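Local atomic coordinates of cytochrome c-552/4 domain-containing protein (Ignicoccus hospitalis KIN4/I, PDB entry 4QO5), a protein that binds eight covalently attached c-type hemes in a membrane-associated, trimeric assembly and probably serves in electron transfer. Residues A[241-255]-A[482-496]. Residues are numbered along the deposited sequence; the frame is centred on the assembly and turned at random.
With HEC (heme c), chain H.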
loop_
_atom_site.group_PDB
_atom_site.type_symbol
_atom_site.label_atom_id
_atom_site.label_comp_id
_atom_site.label_asym_id
_atom_site.label_seq_id
_atom_site.Cartn_x
_atom_site.Cartn_y
_atom_site.Cartn_z
ATOM N N ASP A 241 7.289 4.884 -0.632
ATOM C CA ASP A 241 8.190 3.748 -0.701
ATOM C C ASP A 241 8.665 3.511 -2.139
ATOM O O ASP A 241 7.896 3.687 -3.085
ATOM C CB ASP A 241 7.368 2.538 -0.220
ATOM C CG ASP A 241 8.117 1.233 -0.309
ATOM O OD1 ASP A 241 7.741 0.393 -1.159
ATOM O OD2 ASP A 241 9.050 1.036 0.490
ATOM N N PRO A 242 9.919 3.063 -2.325
ATOM C CA PRO A 242 10.958 2.681 -1.354
ATOM C C PRO A 242 11.915 3.786 -0.937
ATOM O O PRO A 242 12.590 3.620 0.082
ATOM C CB PRO A 242 11.756 1.618 -2.110
ATOM C CG PRO A 242 11.642 2.045 -3.569
ATOM C CD PRO A 242 10.252 2.647 -3.701
ATOM N N ASP A 243 11.993 4.864 -1.716
ATOM C CA ASP A 243 13.032 5.878 -1.510
ATOM C C ASP A 243 12.676 6.941 -0.489
ATOM O O ASP A 243 13.540 7.442 0.250
ATOM C CB ASP A 243 13.432 6.541 -2.849
ATOM C CG ASP A 243 12.223 7.020 -3.685
ATOM O OD1 ASP A 243 12.285 8.159 -4.229
ATOM O OD2 ASP A 243 11.238 6.255 -3.853
ATOM N N VAL A 244 11.404 7.311 -0.442
ATOM C CA VAL A 244 11.008 8.445 0.385
ATOM C C VAL A 244 9.672 8.156 1.075
ATOM O O VAL A 244 8.727 8.924 0.946
ATOM C CB VAL A 244 10.923 9.748 -0.482
ATOM C CG1 VAL A 244 12.322 10.235 -0.877
ATOM C CG2 VAL A 244 10.094 9.512 -1.757
ATOM N N PRO A 245 9.613 7.066 1.870
ATOM C CA PRO A 245 8.335 6.463 2.273
ATOM C C PRO A 245 7.601 7.207 3.380
ATOM O O PRO A 245 7.090 6.556 4.296
ATOM C CB PRO A 245 8.764 5.102 2.819
ATOM C CG PRO A 245 10.106 5.396 3.482
ATOM C CD PRO A 245 10.763 6.366 2.474
ATOM N N ALA A 246 7.568 8.534 3.336
ATOM C CA ALA A 246 6.893 9.263 4.402
ATOM C C ALA A 246 5.385 8.942 4.474
ATOM O O ALA A 246 4.842 8.746 5.568
ATOM C CB ALA A 246 7.178 10.761 4.313
ATOM N N PHE A 247 4.725 8.802 3.324
ATOM C CA PHE A 247 3.310 8.455 3.336
ATOM C C PHE A 247 3.062 7.095 3.974
ATOM O O PHE A 247 2.116 6.920 4.741
ATOM C CB PHE A 247 2.699 8.477 1.925
ATOM C CG PHE A 247 1.251 8.108 1.899
ATOM C CD1 PHE A 247 0.291 9.031 2.268
ATOM C CD2 PHE A 247 0.848 6.834 1.516
ATOM C CE1 PHE A 247 -1.047 8.712 2.251
ATOM C CE2 PHE A 247 -0.494 6.498 1.502
ATOM C CZ PHE A 247 -1.447 7.444 1.867
ATOM N N ASN A 248 3.917 6.131 3.652
ATOM C CA ASN A 248 3.706 4.752 4.082
ATOM C C ASN A 248 3.964 4.621 5.565
ATOM O O ASN A 248 3.236 3.942 6.279
ATOM C CB ASN A 248 4.661 3.841 3.342
ATOM C CG ASN A 248 4.570 4.001 1.831
ATOM O OD1 ASN A 248 5.221 4.870 1.247
ATOM N ND2 ASN A 248 3.764 3.160 1.195
ATOM N N VAL A 249 5.011 5.301 6.013
ATOM C CA VAL A 249 5.349 5.354 7.434
ATOM C C VAL A 249 4.204 5.985 8.217
ATOM O O VAL A 249 3.763 5.455 9.239
ATOM C CB VAL A 249 6.629 6.175 7.651
ATOM C CG1 VAL A 249 6.757 6.583 9.116
ATOM C CG2 VAL A 249 7.861 5.361 7.221
ATOM N N TRP A 250 3.729 7.132 7.752
ATOM C CA TRP A 250 2.637 7.814 8.445
ATOM C C TRP A 250 1.362 6.978 8.494
ATOM O O TRP A 250 0.684 6.940 9.509
ATOM C CB TRP A 250 2.346 9.145 7.776
ATOM C CG TRP A 250 1.290 9.961 8.453
ATOM C CD1 TRP A 250 1.472 10.850 9.452
ATOM C CD2 TRP A 250 -0.111 9.955 8.163
ATOM N NE1 TRP A 250 0.259 11.410 9.817
ATOM C CE2 TRP A 250 -0.725 10.880 9.024
ATOM C CE3 TRP A 250 -0.908 9.253 7.252
ATOM C CZ2 TRP A 250 -2.105 11.121 9.008
ATOM C CZ3 TRP A 250 -2.267 9.488 7.239
ATOM C CH2 TRP A 250 -2.854 10.408 8.099
ATOM N N LYS A 251 1.011 6.351 7.371
ATOM C CA LYS A 251 -0.169 5.499 7.319
ATOM C C LYS A 251 -0.143 4.389 8.377
ATOM O O LYS A 251 -1.178 4.073 8.969
ATOM C CB LYS A 251 -0.355 4.902 5.909
ATOM N N GLU A 252 1.025 3.791 8.613
ATOM C CA GLU A 252 1.108 2.725 9.620
ATOM C C GLU A 252 1.235 3.271 11.042
ATOM O O GLU A 252 0.957 2.565 12.003
ATOM C CB GLU A 252 2.230 1.708 9.306
ATOM C CG GLU A 252 3.654 2.251 9.386
ATOM C CD GLU A 252 4.718 1.155 9.553
ATOM O OE1 GLU A 252 4.416 0.098 10.150
ATOM O OE2 GLU A 252 5.874 1.362 9.116
ATOM N N SER A 253 1.636 4.530 11.178
ATOM C CA SER A 253 1.778 5.151 12.490
ATOM C C SER A 253 0.433 5.352 13.164
ATOM O O SER A 253 -0.590 5.440 12.500
ATOM C CB SER A 253 2.461 6.526 12.365
ATOM O OG SER A 253 1.562 7.531 11.889
ATOM N N LYS A 254 0.432 5.422 14.492
ATOM C CA LYS A 254 -0.819 5.660 15.201
ATOM C C LYS A 254 -1.451 6.997 14.826
ATOM O O LYS A 254 -2.678 7.106 14.784
ATOM C CB LYS A 254 -0.624 5.531 16.724
ATOM C CG LYS A 254 -0.083 4.160 17.121
ATOM C CD LYS A 254 0.036 3.978 18.644
ATOM C CE LYS A 254 -1.286 3.579 19.275
ATOM N NZ LYS A 254 -1.108 3.205 20.725
ATOM N N HIS A 255 -0.636 8.019 14.553
ATOM C CA HIS A 255 -1.173 9.288 14.080
ATOM C C HIS A 255 -2.052 9.043 12.854
ATOM O O HIS A 255 -3.164 9.560 12.758
ATOM C CB HIS A 255 -0.058 10.212 13.626
ATOM C CG HIS A 255 0.853 10.635 14.728
ATOM N ND1 HIS A 255 2.209 10.777 14.553
ATOM C CD2 HIS A 255 0.604 10.932 16.022
ATOM C CE1 HIS A 255 2.762 11.149 15.693
ATOM N NE2 HIS A 255 1.808 11.263 16.589
ATOM N N TYR A 482 13.358 7.513 8.292
ATOM C CA TYR A 482 11.993 8.021 8.159
ATOM C C TYR A 482 11.052 7.393 9.191
ATOM O O TYR A 482 10.207 8.082 9.791
ATOM C CB TYR A 482 11.436 7.675 6.769
ATOM C CG TYR A 482 11.705 8.688 5.675
ATOM C CD1 TYR A 482 12.955 9.269 5.507
ATOM C CD2 TYR A 482 10.700 9.036 4.789
ATOM C CE1 TYR A 482 13.185 10.186 4.467
ATOM C CE2 TYR A 482 10.921 9.942 3.756
ATOM C CZ TYR A 482 12.154 10.515 3.605
ATOM O OH TYR A 482 12.345 11.414 2.567
ATOM N N GLY A 483 11.152 6.073 9.333
ATOM C CA GLY A 483 10.275 5.307 10.208
ATOM C C GLY A 483 10.494 5.681 11.663
ATOM O O GLY A 483 9.556 5.725 12.457
ATOM N N THR A 484 11.742 5.984 12.002
ATOM C CA THR A 484 12.075 6.392 13.380
ATOM C C THR A 484 11.544 7.800 13.620
ATOM O O THR A 484 10.889 8.057 14.613
ATOM C CB THR A 484 13.580 6.332 13.615
ATOM O OG1 THR A 484 14.045 5.013 13.303
ATOM C CG2 THR A 484 13.932 6.674 15.079
ATOM N N ALA A 485 11.779 8.701 12.663
ATOM C CA ALA A 485 11.322 10.079 12.793
ATOM C C ALA A 485 9.807 10.195 12.910
ATOM O O ALA A 485 9.306 11.053 13.640
ATOM C CB ALA A 485 11.811 10.922 11.606
ATOM N N MET A 486 9.072 9.354 12.176
ATOM C CA MET A 486 7.631 9.551 12.061
ATOM C C MET A 486 6.797 8.341 12.521
ATOM O O MET A 486 5.649 8.178 12.095
ATOM C CB MET A 486 7.265 9.946 10.630
ATOM C CG MET A 486 7.702 11.392 10.338
ATOM S SD MET A 486 7.568 11.761 8.581
ATOM C CE MET A 486 9.069 10.960 7.973
ATOM N N ASN A 487 7.407 7.520 13.371
ATOM C CA ASN A 487 6.706 6.482 14.123
ATOM C C ASN A 487 6.186 5.350 13.260
ATOM O O ASN A 487 5.034 4.929 13.402
ATOM C CB ASN A 487 5.557 7.098 14.922
ATOM C CG ASN A 487 5.995 8.293 15.715
ATOM O OD1 ASN A 487 6.972 8.229 16.455
ATOM N ND2 ASN A 487 5.307 9.409 15.528
ATOM N N GLY A 488 7.042 4.852 12.373
ATOM C CA GLY A 488 6.718 3.683 11.588
ATOM C C GLY A 488 7.047 2.439 12.394
ATOM O O GLY A 488 7.536 2.517 13.523
ATOM N N GLN A 489 6.760 1.288 11.811
ATOM C CA GLN A 489 7.086 0.011 12.412
ATOM C C GLN A 489 7.698 -0.901 11.350
ATOM O O GLN A 489 8.887 -1.211 11.396
ATOM C CB GLN A 489 5.836 -0.624 13.036
ATOM C CG GLN A 489 5.327 0.100 14.295
ATOM C CD GLN A 489 4.322 1.203 13.988
ATOM O OE1 GLN A 489 3.784 1.291 12.880
ATOM N NE2 GLN A 489 4.065 2.053 14.972
ATOM N N ASP A 490 6.907 -1.314 10.365
ATOM C CA ASP A 490 7.455 -2.251 9.385
ATOM C C ASP A 490 8.410 -1.605 8.385
ATOM O O ASP A 490 9.288 -2.283 7.854
ATOM C CB ASP A 490 6.372 -3.105 8.713
ATOM C CG ASP A 490 6.803 -4.565 8.551
ATOM O OD1 ASP A 490 7.887 -4.949 9.062
ATOM O OD2 ASP A 490 6.036 -5.345 7.955
ATOM N N TRP A 491 8.290 -0.295 8.161
ATOM C CA TRP A 491 9.252 0.377 7.286
ATOM C C TRP A 491 10.647 0.434 7.912
ATOM O O TRP A 491 11.640 0.603 7.218
ATOM C CB TRP A 491 8.759 1.767 6.821
ATOM C CG TRP A 491 8.256 1.678 5.427
ATOM C CD1 TRP A 491 8.959 1.914 4.289
ATOM C CD2 TRP A 491 6.969 1.213 5.018
ATOM N NE1 TRP A 491 8.175 1.651 3.187
ATOM C CE2 TRP A 491 6.943 1.231 3.611
ATOM C CE3 TRP A 491 5.826 0.802 5.711
ATOM C CZ2 TRP A 491 5.823 0.841 2.876
ATOM C CZ3 TRP A 491 4.713 0.427 4.987
ATOM C CH2 TRP A 491 4.715 0.446 3.586
ATOM N N THR A 492 10.725 0.279 9.232
ATOM C CA THR A 492 12.026 0.216 9.885
ATOM C C THR A 492 12.528 -1.223 9.996
ATOM O O THR A 492 13.633 -1.459 10.486
ATOM C CB THR A 492 11.981 0.790 11.322
ATOM O OG1 THR A 492 11.071 0.013 12.111
ATOM C CG2 THR A 492 11.518 2.230 11.312
ATOM N N THR A 493 11.718 -2.184 9.553
ATOM C CA THR A 493 12.032 -3.587 9.783
ATOM C C THR A 493 12.076 -4.434 8.489
ATOM O O THR A 493 13.060 -4.391 7.756
ATOM C CB THR A 493 11.050 -4.189 10.817
ATOM O OG1 THR A 493 10.949 -3.300 11.946
ATOM C CG2 THR A 493 11.525 -5.550 11.292
ATOM N N PHE A 494 11.028 -5.208 8.216
ATOM C CA PHE A 494 11.096 -6.200 7.143
ATOM C C PHE A 494 10.777 -5.641 5.767
ATOM O O PHE A 494 11.321 -6.101 4.764
ATOM C CB PHE A 494 10.152 -7.369 7.421
ATOM C CG PHE A 494 10.542 -8.200 8.606
ATOM C CD1 PHE A 494 11.738 -8.913 8.619
ATOM C CD2 PHE A 494 9.684 -8.316 9.679
ATOM C CE1 PHE A 494 12.074 -9.708 9.714
ATOM C CE2 PHE A 494 10.013 -9.091 10.765
ATOM C CZ PHE A 494 11.211 -9.794 10.780
ATOM N N LYS A 495 9.879 -4.666 5.721
ATOM C CA LYS A 495 9.446 -4.105 4.452
ATOM C C LYS A 495 10.604 -3.387 3.736
ATOM O O LYS A 495 10.857 -3.620 2.557
ATOM C CB LYS A 495 8.244 -3.167 4.668
ATOM C CG LYS A 495 7.712 -2.499 3.396
ATOM C CD LYS A 495 7.363 -3.542 2.336
ATOM C CE LYS A 495 6.579 -2.935 1.192
ATOM N NZ LYS A 495 5.123 -3.031 1.439
ATOM N N ARG A 496 11.339 -2.545 4.454
ATOM C CA ARG A 496 12.346 -1.713 3.787
ATOM C C ARG A 496 13.385 -1.232 4.802
ATOM O O ARG A 496 14.109 -0.293 4.551
ATOM C CB ARG A 496 11.670 -0.510 3.119
ATOM C CG ARG A 496 12.377 0.010 1.859
ATOM C CD ARG A 496 12.228 -0.980 0.695
ATOM N NE ARG A 496 10.864 -1.026 0.177
ATOM C CZ ARG A 496 10.440 -1.922 -0.710
ATOM N NH1 ARG A 496 11.278 -2.838 -1.170
ATOM N NH2 ARG A 496 9.187 -1.902 -1.137
HETATM FE FE HEC H . 7.568 14.141 8.383
HETATM C CHA HEC H . 11.015 14.106 8.388
HETATM C CHB HEC H . 7.527 14.353 4.969
HETATM C CHC HEC H . 4.269 13.410 8.407
HETATM C CHD HEC H . 7.494 14.847 11.658
HETATM N NA HEC H . 8.989 14.233 6.971
HETATM C C1A HEC H . 10.358 14.115 7.166
HETATM C C2A HEC H . 10.990 13.996 5.876
HETATM C C3A HEC H . 10.034 14.037 4.929
HETATM C C4A HEC H . 8.755 14.206 5.591
HETATM C CMA HEC H . 10.210 13.955 3.393
HETATM C CAA HEC H . 12.511 13.814 5.677
HETATM C CBA HEC H . 13.112 15.126 5.155
HETATM C CGA HEC H . 14.604 14.930 5.233
HETATM O O1A HEC H . 15.183 14.323 4.297
HETATM O O2A HEC H . 15.201 15.345 6.262
HETATM N NB HEC H . 6.180 14.000 6.961
HETATM C C1B HEC H . 6.389 13.987 5.599
HETATM C C2B HEC H . 5.260 13.400 4.969
HETATM C C3B HEC H . 4.413 13.104 5.965
HETATM C C4B HEC H . 4.951 13.504 7.216
HETATM C CMB HEC H . 5.189 13.223 3.423
HETATM C CAB HEC H . 3.066 12.415 6.070
HETATM C CBB HEC H . 2.890 11.277 5.059
HETATM N NC HEC H . 6.138 14.236 9.686
HETATM C C1C HEC H . 4.833 13.792 9.591
HETATM C C2C HEC H . 4.142 14.055 10.836
HETATM C C3C HEC H . 5.143 14.148 11.734
HETATM C C4C HEC H . 6.345 14.446 11.029
HETATM C CMC HEC H . 2.776 13.377 11.071
HETATM C CAC HEC H . 5.192 14.325 13.269
HETATM C CBC HEC H . 4.061 13.701 14.099
HETATM N ND HEC H . 9.029 14.441 9.797
HETATM C C1D HEC H . 8.746 14.683 11.131
HETATM C C2D HEC H . 9.969 14.776 11.868
HETATM C C3D HEC H . 11.065 14.516 10.857
HETATM C C4D HEC H . 10.393 14.332 9.585
HETATM C CMD HEC H . 10.114 15.028 13.385
HETATM C CAD HEC H . 12.581 14.538 11.083
HETATM C CBD HEC H . 12.941 16.031 10.930
HETATM C CGD HEC H . 14.366 16.166 10.465
HETATM O O1D HEC H . 14.873 15.211 9.833
HETATM O O2D HEC H . 15.006 17.223 10.722
HETATM O O HOH W 1 3.350 9.785 12.231
HETATM O O HOH W 2 3.084 4.766 15.571
#
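Glu252 and Trp491 set the frame of this contact, in which the short helix 246-252 of a multiheme cytochrome c packs on the loop following helix 464-485, beside several of its hemes. The carboxylate of Glu252 gathers three successive backbone N-H groups: OE1 takes Asp490 N on its syn lone pair (2.9 Å), while OE2 receives Gln489 N from above the carboxylate plane (2.8 Å) and Trp491 N on the syn side (3.1 Å). Its CG sits between backbone N and carbonyl carbon (chi1 66°), and the chain then extends to the loop. At the far end, Arg496 grips Asp241 side-on in a salt bridge, NE to OD2 and NH2 to OD1 (2.7 Å), the two flat groups nearly coplanar. Asp241 OD2 also accepts Trp491 NE1 (2.9 Å), from above the carboxylate plane; OD1 is shared with Lys495 of the third subunit.

Asn248 CB lies over the six-membered ring of Trp491 in a CH-pi contact, 3.4 Å from its centroid; Lys495 CG of the same chain lies over the opposite face, toward its rim. A leucine in place of Trp491 would probably leave Asp241 OD2 held within the contact by Arg496 NE alone and open a gap beside Asn248 CB. Apolar packing fills the middle: Pro245 puts CB against Trp491 CD1 and CD against Tyr482 CD2, and Val249 wedges CG1 against Met486 CB and CG2 against Trp491 CB.

Metal ligation completes the example: His255 binds one heme iron, and Met486 SD, opposite His288, meets another at 2.4 Å.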